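Local structure of galactose-binding lectin (2DVG) at residues D83-F88 / F204-S209; F122-N127 / P134-G139. The protein binds D-galactose specifically as a tetrameric legume lectin whose carbohydrate site is built next to bound calcium and manganese ions. All blocks are in the same frame, centred on the assembly; numbering follows the deposited sequence.

Interaction 1: D83-F88 / F204-S209. With GLA (alpha-D-galactopyranose), chain F.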
loop_
_atom_site.group_PDB
_atom_site.type_symbol
_atom_site.label_atom_id
_atom_site.label_comp_id
_atom_site.label_asym_id
_atom_site.label_seq_id
_atom_site.Cartn_x
_atom_site.Cartn_y
_atom_site.Cartn_z
ATOM N N ASP A 83 23.890 -19.965 -16.331
ATOM C CA ASP A 83 24.748 -19.836 -15.151
ATOM C C ASP A 83 24.046 -19.390 -13.850
ATOM O O ASP A 83 24.493 -19.724 -12.749
ATOM C CB ASP A 83 25.897 -18.867 -15.464
ATOM C CG ASP A 83 27.141 -19.574 -15.966
ATOM O OD1 ASP A 83 28.056 -19.837 -15.161
ATOM O OD2 ASP A 83 27.209 -19.878 -17.170
ATOM N N GLY A 84 22.965 -18.625 -13.961
ATOM C CA GLY A 84 22.289 -18.191 -12.749
ATOM C C GLY A 84 21.619 -16.832 -12.772
ATOM O O GLY A 84 21.561 -16.171 -13.798
ATOM N N ILE A 85 21.114 -16.421 -11.618
ATOM C CA ILE A 85 20.425 -15.150 -11.484
ATOM C C ILE A 85 20.922 -14.358 -10.281
ATOM O O ILE A 85 21.097 -14.914 -9.190
ATOM C CB ILE A 85 18.915 -15.366 -11.308
ATOM C CG1 ILE A 85 18.348 -16.091 -12.525
ATOM C CG2 ILE A 85 18.217 -14.035 -11.113
ATOM C CD1 ILE A 85 16.844 -16.236 -12.500
ATOM N N ILE A 86 21.131 -13.058 -10.473
ATOM C CA ILE A 86 21.584 -12.198 -9.389
ATOM C C ILE A 86 20.736 -10.933 -9.248
ATOM O O ILE A 86 20.402 -10.266 -10.238
ATOM C CB ILE A 86 23.060 -11.779 -9.577
ATOM C CG1 ILE A 86 23.567 -11.077 -8.314
ATOM C CG2 ILE A 86 23.187 -10.836 -10.767
ATOM C CD1 ILE A 86 25.054 -10.793 -8.316
ATOM N N PHE A 87 20.378 -10.632 -8.004
ATOM C CA PHE A 87 19.606 -9.443 -7.665
ATOM C C PHE A 87 20.684 -8.478 -7.216
ATOM O O PHE A 87 21.466 -8.809 -6.331
ATOM C CB PHE A 87 18.657 -9.734 -6.503
ATOM C CG PHE A 87 18.084 -8.502 -5.863
ATOM C CD1 PHE A 87 17.163 -7.709 -6.539
ATOM C CD2 PHE A 87 18.467 -8.134 -4.576
ATOM C CE1 PHE A 87 16.629 -6.569 -5.942
ATOM C CE2 PHE A 87 17.938 -6.996 -3.969
ATOM C CZ PHE A 87 17.019 -6.214 -4.653
ATOM N N PHE A 88 20.733 -7.289 -7.797
ATOM C CA PHE A 88 21.807 -6.383 -7.424
ATOM C C PHE A 88 21.481 -4.915 -7.382
ATOM O O PHE A 88 20.483 -4.458 -7.934
ATOM C CB PHE A 88 22.973 -6.568 -8.386
ATOM C CG PHE A 88 22.661 -6.122 -9.793
ATOM C CD1 PHE A 88 21.670 -6.757 -10.534
ATOM C CD2 PHE A 88 23.329 -5.045 -10.357
ATOM C CE1 PHE A 88 21.351 -6.318 -11.811
ATOM C CE2 PHE A 88 23.017 -4.603 -11.628
ATOM C CZ PHE A 88 22.030 -5.235 -12.355
ATOM N N PHE A 204 18.046 -0.870 -8.746
ATOM C CA PHE A 204 17.874 -2.271 -8.394
ATOM C C PHE A 204 17.374 -3.060 -9.582
ATOM O O PHE A 204 16.671 -2.524 -10.438
ATOM C CB PHE A 204 16.883 -2.422 -7.238
ATOM C CG PHE A 204 17.356 -1.816 -5.941
ATOM C CD1 PHE A 204 17.304 -0.443 -5.737
ATOM C CD2 PHE A 204 17.843 -2.624 -4.918
ATOM C CE1 PHE A 204 17.726 0.119 -4.531
ATOM C CE2 PHE A 204 18.267 -2.069 -3.708
ATOM C CZ PHE A 204 18.207 -0.693 -3.516
ATOM N N GLY A 205 17.733 -4.335 -9.641
ATOM C CA GLY A 205 17.277 -5.135 -10.755
ATOM C C GLY A 205 17.771 -6.559 -10.716
ATOM O O GLY A 205 18.330 -7.001 -9.709
ATOM N N PHE A 206 17.574 -7.267 -11.828
ATOM C CA PHE A 206 17.982 -8.660 -11.963
ATOM C C PHE A 206 18.861 -8.897 -13.190
ATOM O O PHE A 206 18.688 -8.255 -14.225
ATOM C CB PHE A 206 16.737 -9.537 -12.039
ATOM C CG PHE A 206 15.935 -9.538 -10.774
ATOM C CD1 PHE A 206 16.364 -10.261 -9.666
ATOM C CD2 PHE A 206 14.785 -8.758 -10.664
ATOM C CE1 PHE A 206 15.668 -10.205 -8.471
ATOM C CE2 PHE A 206 14.076 -8.694 -9.462
ATOM C CZ PHE A 206 14.521 -9.418 -8.366
ATOM N N SER A 207 19.811 -9.819 -13.063
ATOM C CA SER A 207 20.715 -10.149 -14.161
ATOM C C SER A 207 20.920 -11.660 -14.275
ATOM O O SER A 207 20.833 -12.384 -13.282
ATOM C CB SER A 207 22.062 -9.459 -13.950
ATOM O OG SER A 207 22.959 -9.751 -15.004
ATOM N N ALA A 208 21.181 -12.127 -15.493
ATOM C CA ALA A 208 21.399 -13.550 -15.751
ATOM C C ALA A 208 22.262 -13.748 -16.997
ATOM O O ALA A 208 22.247 -12.920 -17.919
ATOM C CB ALA A 208 20.052 -14.274 -15.928
ATOM N N SER A 209 23.008 -14.847 -17.031
ATOM C CA SER A 209 23.863 -15.114 -18.172
ATOM C C SER A 209 24.137 -16.590 -18.406
ATOM O O SER A 209 23.906 -17.437 -17.538
ATOM C CB SER A 209 25.195 -14.383 -18.006
ATOM O OG SER A 209 25.910 -14.883 -16.894
HETATM C C1 GLA F . 32.079 -22.601 -18.976
HETATM C C2 GLA F . 31.732 -21.191 -18.480
HETATM C C3 GLA F . 30.776 -21.272 -17.287
HETATM C C4 GLA F . 29.555 -22.148 -17.616
HETATM C C5 GLA F . 29.997 -23.497 -18.213
HETATM C C6 GLA F . 28.835 -24.331 -18.701
HETATM O O1 GLA F . 32.972 -23.522 -18.456
HETATM O O2 GLA F . 32.911 -20.500 -18.097
HETATM O O3 GLA F . 30.354 -19.965 -16.933
HETATM O O4 GLA F . 28.694 -21.477 -18.523
HETATM O O5 GLA F . 30.879 -23.293 -19.342
HETATM O O6 GLA F . 29.230 -25.684 -18.882
#

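Interaction 2: F122-N127 / P134-G139. With CA (calcium ion), chain G; MN (manganese (II) ion), chain H; GLA (alpha-D-galactopyranose), chain F.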
loop_
_atom_site.group_PDB
_atom_site.type_symbol
_atom_site.label_atom_id
_atom_site.label_comp_id
_atom_site.label_asym_id
_atom_site.label_seq_id
_atom_site.Cartn_x
_atom_site.Cartn_y
_atom_site.Cartn_z
ATOM N N PHE A 122 22.306 -16.451 -7.332
ATOM C CA PHE A 122 21.691 -17.767 -7.297
ATOM C C PHE A 122 22.430 -18.590 -8.335
ATOM O O PHE A 122 21.921 -18.874 -9.415
ATOM C CB PHE A 122 20.213 -17.614 -7.616
ATOM C CG PHE A 122 19.508 -16.722 -6.646
ATOM C CD1 PHE A 122 19.066 -17.220 -5.422
ATOM C CD2 PHE A 122 19.381 -15.356 -6.902
ATOM C CE1 PHE A 122 18.514 -16.370 -4.464
ATOM C CE2 PHE A 122 18.828 -14.497 -5.948
ATOM C CZ PHE A 122 18.396 -15.007 -4.728
ATOM N N ASP A 123 23.654 -18.955 -7.969
ATOM C CA ASP A 123 24.579 -19.697 -8.815
ATOM C C ASP A 123 24.241 -21.170 -9.035
ATOM O O ASP A 123 24.084 -21.930 -8.080
ATOM C CB ASP A 123 25.975 -19.577 -8.210
ATOM C CG ASP A 123 27.040 -19.337 -9.245
ATOM O OD1 ASP A 123 27.115 -20.115 -10.216
ATOM O OD2 ASP A 123 27.809 -18.371 -9.085
ATOM N N THR A 124 24.167 -21.569 -10.302
ATOM C CA THR A 124 23.842 -22.945 -10.664
ATOM C C THR A 124 24.955 -23.691 -11.396
ATOM O O THR A 124 24.720 -24.767 -11.937
ATOM C CB THR A 124 22.613 -23.010 -11.555
ATOM O OG1 THR A 124 22.983 -22.639 -12.890
ATOM C CG2 THR A 124 21.534 -22.075 -11.034
ATOM N N TYR A 125 26.146 -23.104 -11.439
ATOM C CA TYR A 125 27.307 -23.734 -12.064
ATOM C C TYR A 125 28.539 -23.253 -11.299
ATOM O O TYR A 125 28.669 -22.067 -11.006
ATOM C CB TYR A 125 27.421 -23.368 -13.545
ATOM C CG TYR A 125 28.670 -23.920 -14.199
ATOM C CD1 TYR A 125 29.912 -23.329 -13.978
ATOM C CD2 TYR A 125 28.620 -25.052 -15.005
ATOM C CE1 TYR A 125 31.072 -23.848 -14.539
ATOM C CE2 TYR A 125 29.777 -25.584 -15.575
ATOM C CZ TYR A 125 31.002 -24.972 -15.336
ATOM O OH TYR A 125 32.157 -25.480 -15.892
ATOM N N SER A 126 29.440 -24.177 -10.981
ATOM C CA SER A 126 30.629 -23.857 -10.207
ATOM C C SER A 126 31.844 -23.362 -10.984
ATOM O O SER A 126 32.550 -24.149 -11.611
ATOM C CB SER A 126 31.018 -25.076 -9.385
ATOM O OG SER A 126 32.271 -24.879 -8.769
ATOM N N ASN A 127 32.101 -22.058 -10.912
ATOM C CA ASN A 127 33.235 -21.446 -11.605
ATOM C C ASN A 127 34.468 -21.315 -10.716
ATOM O O ASN A 127 34.602 -20.348 -9.966
ATOM C CB ASN A 127 32.850 -20.058 -12.115
ATOM C CG ASN A 127 31.960 -20.113 -13.329
ATOM O OD1 ASN A 127 30.822 -20.572 -13.261
ATOM N ND2 ASN A 127 32.479 -19.648 -14.462
ATOM N N PRO A 134 31.326 -25.998 -4.734
ATOM C CA PRO A 134 31.059 -27.115 -5.640
ATOM C C PRO A 134 29.600 -27.372 -6.014
ATOM O O PRO A 134 29.327 -27.914 -7.085
ATOM C CB PRO A 134 31.693 -28.295 -4.914
ATOM C CG PRO A 134 31.560 -27.910 -3.476
ATOM C CD PRO A 134 31.925 -26.467 -3.474
ATOM N N THR A 135 28.668 -26.981 -5.150
ATOM C CA THR A 135 27.245 -27.210 -5.409
ATOM C C THR A 135 26.506 -25.909 -5.661
ATOM O O THR A 135 27.040 -24.830 -5.405
ATOM C CB THR A 135 26.562 -27.878 -4.209
ATOM O OG1 THR A 135 26.349 -26.903 -3.183
ATOM C CG2 THR A 135 27.424 -28.979 -3.655
ATOM N N ASP A 136 25.275 -26.007 -6.158
ATOM C CA ASP A 136 24.483 -24.810 -6.390
ATOM C C ASP A 136 24.593 -24.024 -5.085
ATOM O O ASP A 136 24.839 -24.612 -4.029
ATOM C CB ASP A 136 23.023 -25.164 -6.675
ATOM C CG ASP A 136 22.851 -25.918 -7.971
ATOM O OD1 ASP A 136 23.468 -25.511 -8.974
ATOM O OD2 ASP A 136 22.094 -26.908 -7.999
ATOM N N HIS A 137 24.419 -22.708 -5.144
ATOM C CA HIS A 137 24.559 -21.909 -3.936
ATOM C C HIS A 137 24.087 -20.476 -4.074
ATOM O O HIS A 137 24.031 -19.936 -5.180
ATOM C CB HIS A 137 26.024 -21.877 -3.521
ATOM C CG HIS A 137 26.925 -21.264 -4.551
ATOM N ND1 HIS A 137 27.301 -21.926 -5.700
ATOM C CD2 HIS A 137 27.493 -20.037 -4.620
ATOM C CE1 HIS A 137 28.061 -21.133 -6.433
ATOM N NE2 HIS A 137 28.193 -19.982 -5.801
ATOM N N VAL A 138 23.759 -19.868 -2.936
ATOM C CA VAL A 138 23.334 -18.473 -2.908
ATOM C C VAL A 138 24.483 -17.699 -2.273
ATOM O O VAL A 138 25.165 -18.220 -1.394
ATOM C CB VAL A 138 22.063 -18.271 -2.060
ATOM C CG1 VAL A 138 21.629 -16.815 -2.110
ATOM C CG2 VAL A 138 20.952 -19.153 -2.582
ATOM N N GLY A 139 24.713 -16.472 -2.720
ATOM C CA GLY A 139 25.803 -15.712 -2.142
ATOM C C GLY A 139 25.619 -14.209 -2.108
ATOM O O GLY A 139 24.837 -13.645 -2.868
HETATM CA CA CA G . 29.558 -19.577 -11.020
HETATM MN MN MN H . 29.358 -17.963 -6.722
HETATM C C1 GLA F . 32.079 -22.601 -18.976
HETATM C C2 GLA F . 31.732 -21.191 -18.480
HETATM C C3 GLA F . 30.776 -21.272 -17.287
HETATM C C4 GLA F . 29.555 -22.148 -17.616
HETATM C C5 GLA F . 29.997 -23.497 -18.213
HETATM C C6 GLA F . 28.835 -24.331 -18.701
HETATM O O1 GLA F . 32.972 -23.522 -18.456
HETATM O O2 GLA F . 32.911 -20.500 -18.097
HETATM O O3 GLA F . 30.354 -19.965 -16.933
HETATM O O4 GLA F . 28.694 -21.477 -18.523
HETATM O O5 GLA F . 30.879 -23.293 -19.342
HETATM O O6 GLA F . 29.230 -25.684 -18.882
HETATM O O HOH W 1 29.635 -16.553 -8.600
HETATM O O HOH W 2 27.552 -19.858 -12.776
#

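Interaction 1: D83-F88 / F204-S209
Phe87 and Phe206 face each other as a non-hydrogen-bonded antiparallel pair, their rings meeting obliquely with planes at 43°. Phe87 CB rests 3.6 Å from Phe206 CE1. With CG anti to the backbone N (chi1 165°), the ring leans across the partner strand: CD1 meets both Phe206 CE1 and the carbonyl O of Gly205, and at the far tip CZ reaches the ring edge of Phe204, 3.7 Å from its CD2. These strands are central neighbours in the curved seven-stranded front sheet of the legume lectin jelly roll. Ile85, Phe87, Phe206 and Ala208 look toward strands 64-74 and 217-229 of the other sheet, where Phe69 takes up the Phe206 ring edge-to-face. On the concave side, Ile86 CG2 lies 3.6 Å from Ser207 CB, and Ser207 OG bonds to Leu106 O. Two backbone hydrogen bonds join this pair: Ile86 N to Ser207 O and Ser207 N to Ile86 O, both 2.9 Å. Where the pairing ends, Asp83 N still holds Ser209 O at 2.8 Å. Asp83, preceded by a cis peptide bond, grips galactose with both carboxylate oxygens: OD1 accepts from O3 of the sugar (2.9 Å), OD2 from O4 (2.6 Å).

Interaction 2: F122-N127 / P134-G139
Asp123 and His137 carry the tight half of this contact. Their side chains run alongside each other in the same direction, carboxylate and imidazole planes only 17° apart, and Asp123 CB sits over one face of the His137 ring, 3.5 Å from its centroid, in a CH-pi contact. Chi1 of His137 is 61°, which places CG between its own backbone N and carbonyl carbon and brings the ring under that CB. Rotation of the ring is fixed from two sides: ND1 donates to Thr135 O at 2.9 Å, while NE2 binds manganese at 2.5 Å, the metal lying in the ring plane. Asp123 binds calcium through both OD1 (2.6 Å) and OD2 (2.9 Å), and OD2 also accepts a hydrogen bond from the water on manganese. With Asp123 and Asp132 serving both ions and Glu121 on manganese, this is the paired metal site of legume lectins. Tyr125 O, Asn127 OD1 and a water add to the calcium shell, so the metal probably helps to shape the loop that meets galactose: C5 of the sugar lies over a face of the Tyr125 ring, 3.3 Å above its plane, and Asn127 ND2 makes a weak hydrogen bond to sugar O3.

Toward Ser126 and Pro134, beyond Asp136 on the side away from the strands, the chains part. Ser126 CB comes no closer than 4.0 Å to Pro134 O, its OG bonding to Pro133 O instead, and Pro134 and Thr135 lie out at the solvent. On the opposite face from the metals, Phe122 and Val138 pack side by side, with Phe71 and Met73 of strand 64-74 against the phenyl ring. Strand 137-141 lies between 117-123 and 149-152, and 117-123 in turn borders 84-91.

From the N terminus, the chain first reaches 83-88, the start of strand 84-91, and meets 204-209 only after 115 intervening residues; interaction 1 closes this long excursion. Interaction 2 is nested inside it, a short hairpin-like turn whose six intervening residues include Asp132. The two contacts share one sheet, in which 201-209, 84-91, 117-123 and 137-141 follow side by side. Segments 83-88 and 122-127 join directly, with probable hydrogen bonds from Phe122 N to Ile85 O and from Thr124 N to Asp83 O. The middle of the sheet is thereby tied to the metal loop, and both contacts reach the same galactose, through Asp83 in one and Tyr125 and Asn127 in the other.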